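Local coordinates for VipE (Legionella pneumophila subsp. pneumophila str. Philadelphia 1, PDB 4QN8), which is an effector protein of unknown biochemical activity, represented here by its all-helical N-terminal part and probably acting inside the host cell, at residues A[56-68]-A[100-112]. Sequence-based numbering, arbitrary orientation.
Sequences HSKMDAIKDFVLT and GSSLEKAFLAFEM. With BME (beta-mercaptoethanol), chain D.
Val66 is the knob of this interface: its side chain fills a hole formed by Leu103, Ala106, Phe107 and Phe110 on the facing helix. The two methyls divide the work. CG1, anti to the backbone N (chi1 174°), slides along the base of Phe110 and lies 3.6 Å from Phe110 CB, while CG2 drops into the floor of the hole, 3.7 Å from both Ala106 CB and Phe107 CD1. One turn earlier Ile62 splits its contacts between two branches. Its CG2 presses on Ala106 CB at 3.6 Å, and its extended CG1 branch carries CD1 back to the residues leading into helix 103-112, 3.6 Å from Ser102 N. Leu103 answers with CD1, which reaches both Val66 CG2 and, obliquely, the ring of Phe65.

Where the helices begin, the contact turns from branched aliphatics to longer chains. Met59, a selenomethionine, bends at chi2 and chi3, bringing its terminal CE onto Ser101 CB at a tight 3.5 Å. Lys58 instead runs fully extended past Ser101 O, and its NZ goes on to bond Pro35 O. Ser101 OG shares a 2.6 Å hydrogen bond with O1 of a beta-mercaptoethanol, probably picked up from the crystallisation liquor. Both helix starts are capped: Ser57 and Asp60 form a capping box, and Ser102 OG accepts from Lys105 N.

The axes of 58-68 and 103-112 cross at -49°, 9.5 Å apart at their closest, an apolar helix-helix packing near the centre of this fragment, whose regular secondary structure is all helix. Helix 6-20 touches Phe65, helix 75-88 packs against Phe107, and helix 135-154 meets both partners, through Val66 on one and Lys105 and Ala109 on the other.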
ATOM      1  N   HIS A  56       9.345 -10.563 -10.084  1.00 20.80           N
ATOM      2  CA  HIS A  56       8.332  -9.959  -9.216  1.00 27.38           C
ATOM      3  C   HIS A  56       7.493  -8.909  -9.939  1.00 23.72           C
ATOM      4  O   HIS A  56       8.007  -8.091 -10.700  1.00 22.19           O
ATOM      5  CB  HIS A  56       8.957  -9.364  -7.943  1.00 26.64           C
ATOM      6  CG  HIS A  56       9.909  -8.234  -8.202  1.00 27.54           C
ATOM      7  ND1 HIS A  56      11.277  -8.426  -8.242  1.00 21.64           N
ATOM      8  CD2 HIS A  56       9.704  -6.924  -8.429  1.00 29.84           C
ATOM      9  CE1 HIS A  56      11.867  -7.265  -8.501  1.00 30.15           C
ATOM     10  NE2 HIS A  56      10.941  -6.340  -8.611  1.00 31.62           N
ATOM     11  N   SER A  57       6.193  -8.947  -9.699  1.00 21.00           N
ATOM     12  CA  SER A  57       5.316  -7.911 -10.212  1.00 21.72           C
ATOM     13  C   SER A  57       5.482  -6.637  -9.406  1.00 20.62           C
ATOM     14  O   SER A  57       6.136  -6.623  -8.350  1.00 20.81           O
ATOM     15  CB  SER A  57       3.858  -8.363 -10.143  1.00 18.40           C
ATOM     16  OG  SER A  57       3.424  -8.427  -8.800  1.00 19.11           O
ATOM     17  N   LYS A  58       4.870  -5.561  -9.889  1.00 23.82           N
ATOM     18  CA  LYS A  58       4.852  -4.320  -9.118  1.00 23.95           C
ATOM     19  C   LYS A  58       4.169  -4.505  -7.767  1.00 21.48           C
ATOM     20  O   LYS A  58       4.715  -4.098  -6.735  1.00 21.46           O
ATOM     21  CB  LYS A  58       4.203  -3.187  -9.917  1.00 26.03           C
ATOM     22  CG  LYS A  58       4.139  -1.864  -9.168  1.00 25.05           C
ATOM     23  CD  LYS A  58       3.644  -0.761 -10.093  1.00 25.36           C
ATOM     24  CE  LYS A  58       3.455   0.548  -9.336  1.00 26.90           C
ATOM     25  NZ  LYS A  58       3.320   1.664 -10.327  1.00 31.22           N
HETATM   26  N   MSE A  59       2.989  -5.128  -7.749  1.00 17.88           N
HETATM   27  CA  MSE A  59       2.352  -5.415  -6.467  1.00 16.94           C
HETATM   28  C   MSE A  59       3.181  -6.342  -5.581  1.00 17.69           C
HETATM   29  O   MSE A  59       3.223  -6.138  -4.365  1.00 19.66           O
HETATM   30  CB  MSE A  59       0.926  -5.947  -6.605  1.00 22.01           C
HETATM   31  CG  MSE A  59       0.322  -6.280  -5.232  1.00 22.57           C
HETATM   32 SE   MSE A  59       0.327  -4.717  -4.029  0.38 37.29          SE
HETATM   33  CE  MSE A  59      -0.799  -3.779  -5.268  1.00 14.09           C
ATOM     34  N   ASP A  60       3.853  -7.336  -6.163  1.00 21.83           N
ATOM     35  CA  ASP A  60       4.728  -8.195  -5.358  1.00 19.71           C
ATOM     36  C   ASP A  60       5.732  -7.339  -4.586  1.00 16.24           C
ATOM     37  O   ASP A  60       6.012  -7.596  -3.414  1.00 15.43           O
ATOM     38  CB  ASP A  60       5.513  -9.169  -6.242  1.00 17.70           C
ATOM     39  CG  ASP A  60       4.658 -10.303  -6.801  1.00 22.56           C
ATOM     40  OD1 ASP A  60       3.590 -10.613  -6.222  1.00 24.20           O
ATOM     41  OD2 ASP A  60       5.083 -10.891  -7.832  1.00 21.33           O
ATOM     42  N   ALA A  61       6.287  -6.334  -5.256  1.00 17.83           N
ATOM     43  CA  ALA A  61       7.334  -5.512  -4.648  1.00 20.00           C
ATOM     44  C   ALA A  61       6.781  -4.624  -3.540  1.00 20.85           C
ATOM     45  O   ALA A  61       7.402  -4.466  -2.480  1.00 19.49           O
ATOM     46  CB  ALA A  61       8.014  -4.671  -5.704  1.00 18.15           C
ATOM     47  N   ILE A  62       5.623  -4.021  -3.791  1.00 18.22           N
ATOM     48  CA  ILE A  62       4.979  -3.186  -2.778  1.00 18.12           C
ATOM     49  C   ILE A  62       4.574  -4.027  -1.561  1.00 15.59           C
ATOM     50  O   ILE A  62       4.774  -3.618  -0.411  1.00 18.13           O
ATOM     51  CB  ILE A  62       3.744  -2.444  -3.357  1.00 22.07           C
ATOM     52  CG1 ILE A  62       4.140  -1.627  -4.597  1.00 21.23           C
ATOM     53  CG2 ILE A  62       3.099  -1.569  -2.285  1.00 21.53           C
ATOM     54  CD1 ILE A  62       2.997  -0.829  -5.224  1.00 23.97           C
ATOM     55  N   LYS A  63       4.010  -5.210  -1.812  1.00 18.25           N
ATOM     56  CA  LYS A  63       3.625  -6.117  -0.737  1.00 17.23           C
ATOM     57  C   LYS A  63       4.834  -6.439   0.124  1.00 20.64           C
ATOM     58  O   LYS A  63       4.756  -6.437   1.357  1.00 19.45           O
ATOM     59  CB  LYS A  63       3.072  -7.428  -1.320  1.00 20.14           C
ATOM     60  CG  LYS A  63       1.618  -7.397  -1.790  1.00 25.12           C
ATOM     61  CD  LYS A  63       1.286  -8.783  -2.342  1.00 25.02           C
ATOM     62  CE  LYS A  63      -0.114  -8.919  -2.873  1.00 30.99           C
ATOM     63  NZ  LYS A  63      -0.223 -10.256  -3.527  1.00 28.71           N
ATOM     64  N   ASP A  64       5.955  -6.719  -0.532  1.00 18.91           N
ATOM     65  CA  ASP A  64       7.162  -7.121   0.189  1.00 19.95           C
ATOM     66  C   ASP A  64       7.610  -5.990   1.113  1.00 17.89           C
ATOM     67  O   ASP A  64       7.998  -6.228   2.264  1.00 19.57           O
ATOM     68  CB  ASP A  64       8.259  -7.525  -0.803  1.00 21.30           C
ATOM     69  CG  ASP A  64       9.449  -8.192  -0.131  1.00 25.28           C
ATOM     70  OD1 ASP A  64       9.293  -9.319   0.396  1.00 26.01           O
ATOM     71  OD2 ASP A  64      10.543  -7.592  -0.135  1.00 21.89           O
ATOM     72  N   PHE A  65       7.538  -4.759   0.611  1.00 19.10           N
ATOM     73  CA  PHE A  65       7.923  -3.578   1.401  1.00 17.71           C
ATOM     74  C   PHE A  65       7.027  -3.408   2.620  1.00 18.04           C
ATOM     75  O   PHE A  65       7.516  -3.217   3.736  1.00 19.27           O
ATOM     76  CB  PHE A  65       7.857  -2.324   0.532  1.00 17.58           C
ATOM     77  CG  PHE A  65       8.217  -1.053   1.252  1.00 16.62           C
ATOM     78  CD1 PHE A  65       9.537  -0.644   1.343  1.00 17.69           C
ATOM     79  CD2 PHE A  65       7.223  -0.248   1.798  1.00 17.76           C
ATOM     80  CE1 PHE A  65       9.872   0.555   1.986  1.00 21.80           C
ATOM     81  CE2 PHE A  65       7.544   0.933   2.452  1.00 22.07           C
ATOM     82  CZ  PHE A  65       8.876   1.333   2.544  1.00 15.91           C
ATOM     83  N   VAL A  66       5.717  -3.484   2.419  1.00 17.83           N
ATOM     84  CA  VAL A  66       4.789  -3.339   3.534  1.00 15.91           C
ATOM     85  C   VAL A  66       4.946  -4.506   4.507  1.00 20.87           C
ATOM     86  O   VAL A  66       4.926  -4.315   5.725  1.00 21.11           O
ATOM     87  CB  VAL A  66       3.345  -3.217   3.028  1.00 18.62           C
ATOM     88  CG1 VAL A  66       2.360  -3.207   4.201  1.00 18.26           C
ATOM     89  CG2 VAL A  66       3.215  -1.945   2.188  1.00 17.00           C
ATOM     90  N   LEU A  67       5.157  -5.708   3.974  1.00 15.94           N
ATOM     91  CA  LEU A  67       5.343  -6.900   4.819  1.00 19.50           C
ATOM     92  C   LEU A  67       6.538  -6.739   5.755  1.00 23.43           C
ATOM     93  O   LEU A  67       6.611  -7.358   6.831  1.00 24.86           O
ATOM     94  CB  LEU A  67       5.563  -8.131   3.936  1.00 22.35           C
ATOM     95  CG  LEU A  67       5.516  -9.519   4.561  1.00 33.20           C
ATOM     96  CD1 LEU A  67       4.125  -9.769   5.129  1.00 31.51           C
ATOM     97  CD2 LEU A  67       5.842 -10.561   3.511  1.00 35.96           C
ATOM     98  N   THR A  68       7.468  -5.888   5.345  1.00 21.15           N
ATOM     99  CA  THR A  68       8.719  -5.669   6.061  1.00 17.84           C
ATOM    100  C   THR A  68       8.632  -4.512   7.058  1.00 21.93           C
ATOM    101  O   THR A  68       9.084  -4.633   8.205  1.00 25.06           O
ATOM    102  CB  THR A  68       9.886  -5.421   5.048  1.00 22.63           C
ATOM    103  OG1 THR A  68       9.963  -6.526   4.137  1.00 25.17           O
ATOM    104  CG2 THR A  68      11.218  -5.276   5.764  1.00 21.90           C
ATOM    105  N   GLY A 100      -4.758   0.823  -9.426  1.00 23.78           N
ATOM    106  CA  GLY A 100      -3.382   0.523  -9.761  1.00 29.05           C
ATOM    107  C   GLY A 100      -2.682  -0.061  -8.553  1.00 25.94           C
ATOM    108  O   GLY A 100      -3.195   0.018  -7.427  1.00 28.94           O
ATOM    109  N   SER A 101      -1.518  -0.665  -8.774  1.00 23.49           N
ATOM    110  CA  SER A 101      -0.742  -1.207  -7.662  1.00 21.70           C
ATOM    111  C   SER A 101      -0.059  -0.041  -6.990  1.00 22.54           C
ATOM    112  O   SER A 101       0.752   0.643  -7.615  1.00 22.36           O
ATOM    113  CB  SER A 101       0.309  -2.204  -8.158  1.00 23.44           C
ATOM    114  OG  SER A 101      -0.287  -3.231  -8.944  1.00 28.54           O
ATOM    115  N   SER A 102      -0.377   0.198  -5.723  1.00 22.03           N
ATOM    116  CA  SER A 102       0.102   1.391  -5.039  1.00 19.00           C
ATOM    117  C   SER A 102       0.390   1.161  -3.568  1.00 14.13           C
ATOM    118  O   SER A 102      -0.174   0.260  -2.943  1.00 14.59           O
ATOM    119  CB  SER A 102      -0.927   2.508  -5.147  1.00 22.75           C
ATOM    120  OG  SER A 102      -2.030   2.215  -4.314  1.00 21.19           O
ATOM    121  N   LEU A 103       1.243   2.013  -3.010  1.00 14.54           N
ATOM    122  CA  LEU A 103       1.610   1.883  -1.602  1.00 18.79           C
ATOM    123  C   LEU A 103       0.427   2.161  -0.682  1.00 19.36           C
ATOM    124  O   LEU A 103       0.272   1.512   0.365  1.00 21.67           O
ATOM    125  CB  LEU A 103       2.767   2.823  -1.267  1.00 22.38           C
ATOM    126  CG  LEU A 103       3.343   2.652   0.138  1.00 16.22           C
ATOM    127  CD1 LEU A 103       3.958   1.241   0.353  1.00 12.42           C
ATOM    128  CD2 LEU A 103       4.400   3.716   0.393  1.00 23.04           C
ATOM    129  N   GLU A 104      -0.405   3.126  -1.065  1.00 17.49           N
ATOM    130  CA  GLU A 104      -1.569   3.453  -0.253  1.00 18.23           C
ATOM    131  C   GLU A 104      -2.561   2.292  -0.212  1.00 17.70           C
ATOM    132  O   GLU A 104      -3.153   2.035   0.833  1.00 20.50           O
ATOM    133  CB  GLU A 104      -2.230   4.768  -0.683  1.00 19.20           C
ATOM    134  CG  GLU A 104      -2.897   4.748  -2.060  1.00 18.11           C
ATOM    135  CD  GLU A 104      -1.976   5.238  -3.174  1.00 22.44           C
ATOM    136  OE1 GLU A 104      -0.726   5.191  -2.999  1.00 20.82           O
ATOM    137  OE2 GLU A 104      -2.503   5.664  -4.225  1.00 23.94           O
ATOM    138  N   LYS A 105      -2.731   1.587  -1.332  1.00 19.81           N
ATOM    139  CA  LYS A 105      -3.592   0.403  -1.347  1.00 11.21           C
ATOM    140  C   LYS A 105      -3.012  -0.691  -0.445  1.00 17.12           C
ATOM    141  O   LYS A 105      -3.741  -1.346   0.322  1.00 17.48           O
ATOM    142  CB  LYS A 105      -3.807  -0.139  -2.768  1.00 13.43           C
ATOM    143  CG  LYS A 105      -4.536  -1.485  -2.761  1.00 18.72           C
ATOM    144  CD  LYS A 105      -5.273  -1.767  -4.064  1.00 20.88           C
ATOM    145  CE  LYS A 105      -4.314  -2.120  -5.184  1.00 17.54           C
ATOM    146  NZ  LYS A 105      -5.075  -2.311  -6.475  1.00 17.83           N
ATOM    147  N   ALA A 106      -1.702  -0.878  -0.505  1.00 15.78           N
ATOM    148  CA  ALA A 106      -1.091  -1.927   0.308  1.00 13.33           C
ATOM    149  C   ALA A 106      -1.116  -1.631   1.806  1.00 16.23           C
ATOM    150  O   ALA A 106      -1.353  -2.529   2.611  1.00 15.43           O
ATOM    151  CB  ALA A 106       0.316  -2.239  -0.149  1.00 12.06           C
ATOM    152  N   PHE A 107      -0.861  -0.382   2.186  1.00 14.96           N
ATOM    153  CA  PHE A 107      -0.936  -0.002   3.592  1.00 18.96           C
ATOM    154  C   PHE A 107      -2.358  -0.184   4.121  1.00 15.64           C
ATOM    155  O   PHE A 107      -2.552  -0.693   5.236  1.00 15.08           O
ATOM    156  CB  PHE A 107      -0.485   1.447   3.777  1.00 16.45           C
ATOM    157  CG  PHE A 107       0.893   1.579   4.351  1.00 16.65           C
ATOM    158  CD1 PHE A 107       2.007   1.198   3.620  1.00 18.03           C
ATOM    159  CD2 PHE A 107       1.069   2.088   5.620  1.00 17.99           C
ATOM    160  CE1 PHE A 107       3.275   1.312   4.152  1.00 20.41           C
ATOM    161  CE2 PHE A 107       2.340   2.210   6.162  1.00 23.77           C
ATOM    162  CZ  PHE A 107       3.444   1.811   5.422  1.00 21.12           C
ATOM    163  N   LEU A 108      -3.348   0.222   3.334  1.00 15.02           N
ATOM    164  CA  LEU A 108      -4.747   0.052   3.745  1.00 16.85           C
ATOM    165  C   LEU A 108      -5.083  -1.428   3.918  1.00 18.08           C
ATOM    166  O   LEU A 108      -5.712  -1.822   4.904  1.00 16.05           O
ATOM    167  CB  LEU A 108      -5.705   0.709   2.736  1.00 17.70           C
ATOM    168  CG  LEU A 108      -7.220   0.563   2.943  1.00 15.05           C
ATOM    169  CD1 LEU A 108      -7.650   1.104   4.297  1.00 16.41           C
ATOM    170  CD2 LEU A 108      -7.959   1.327   1.844  1.00 13.87           C
ATOM    171  N   ALA A 109      -4.663  -2.246   2.953  1.00 15.05           N
ATOM    172  CA  ALA A 109      -4.875  -3.695   3.026  1.00 18.55           C
ATOM    173  C   ALA A 109      -4.201  -4.324   4.244  1.00 17.91           C
ATOM    174  O   ALA A 109      -4.735  -5.256   4.844  1.00 15.38           O
ATOM    175  CB  ALA A 109      -4.393  -4.372   1.754  1.00 19.26           C
ATOM    176  N   PHE A 110      -3.025  -3.831   4.598  1.00 15.31           N
ATOM    177  CA  PHE A 110      -2.298  -4.387   5.731  1.00 14.08           C
ATOM    178  C   PHE A 110      -3.032  -4.033   7.012  1.00 14.05           C
ATOM    179  O   PHE A 110      -3.173  -4.861   7.924  1.00 14.91           O
ATOM    180  CB  PHE A 110      -0.885  -3.820   5.752  1.00 14.61           C
ATOM    181  CG  PHE A 110      -0.022  -4.377   6.837  1.00 14.00           C
ATOM    182  CD1 PHE A 110       0.681  -5.558   6.642  1.00 16.45           C
ATOM    183  CD2 PHE A 110       0.094  -3.718   8.049  1.00 13.34           C
ATOM    184  CE1 PHE A 110       1.495  -6.071   7.642  1.00 16.13           C
ATOM    185  CE2 PHE A 110       0.913  -4.220   9.056  1.00 17.06           C
ATOM    186  CZ  PHE A 110       1.614  -5.401   8.851  1.00 16.78           C
ATOM    187  N   GLU A 111      -3.499  -2.794   7.090  1.00 14.10           N
ATOM    188  CA  GLU A 111      -4.267  -2.394   8.255  1.00 14.90           C
ATOM    189  C   GLU A 111      -5.572  -3.170   8.327  1.00 15.65           C
ATOM    190  O   GLU A 111      -6.018  -3.527   9.426  1.00 18.80           O
ATOM    191  CB  GLU A 111      -4.522  -0.876   8.311  1.00 14.80           C
ATOM    192  CG  GLU A 111      -4.979  -0.435   9.713  1.00 16.70           C
ATOM    193  CD  GLU A 111      -5.377   1.028   9.782  1.00 17.31           C
ATOM    194  OE1 GLU A 111      -5.061   1.783   8.833  1.00 19.99           O
ATOM    195  OE2 GLU A 111      -5.987   1.434  10.805  1.00 18.14           O
HETATM  196  N   MSE A 112      -6.204  -3.448   7.186  1.00 14.13           N
HETATM  197  CA  MSE A 112      -7.441  -4.217   7.230  0.52 19.78           C
HETATM  198  C   MSE A 112      -7.189  -5.671   7.604  1.00 18.73           C
HETATM  199  O   MSE A 112      -8.064  -6.336   8.189  1.00 21.61           O
HETATM  200  CB  MSE A 112      -8.189  -4.127   5.904  0.52 19.90           C
HETATM  201  CG  MSE A 112      -8.640  -2.716   5.599  0.52 14.47           C
HETATM  202 SE   MSE A 112      -9.337  -2.589   3.807  0.52 23.88          SE
HETATM  203  CE  MSE A 112     -11.060  -3.444   4.083  0.52 25.09           C
TER
HETATM  204  C1  BME D 201      -0.548  -1.572 -11.701  1.00 40.45           C
HETATM  205  C2  BME D 201       0.482  -0.466 -11.550  1.00 38.91           C
HETATM  206  O1  BME D 201       0.057  -2.821 -11.457  1.00 37.14           O
HETATM  207  S2  BME D 201      -0.212   1.158 -11.906  1.00 63.05           S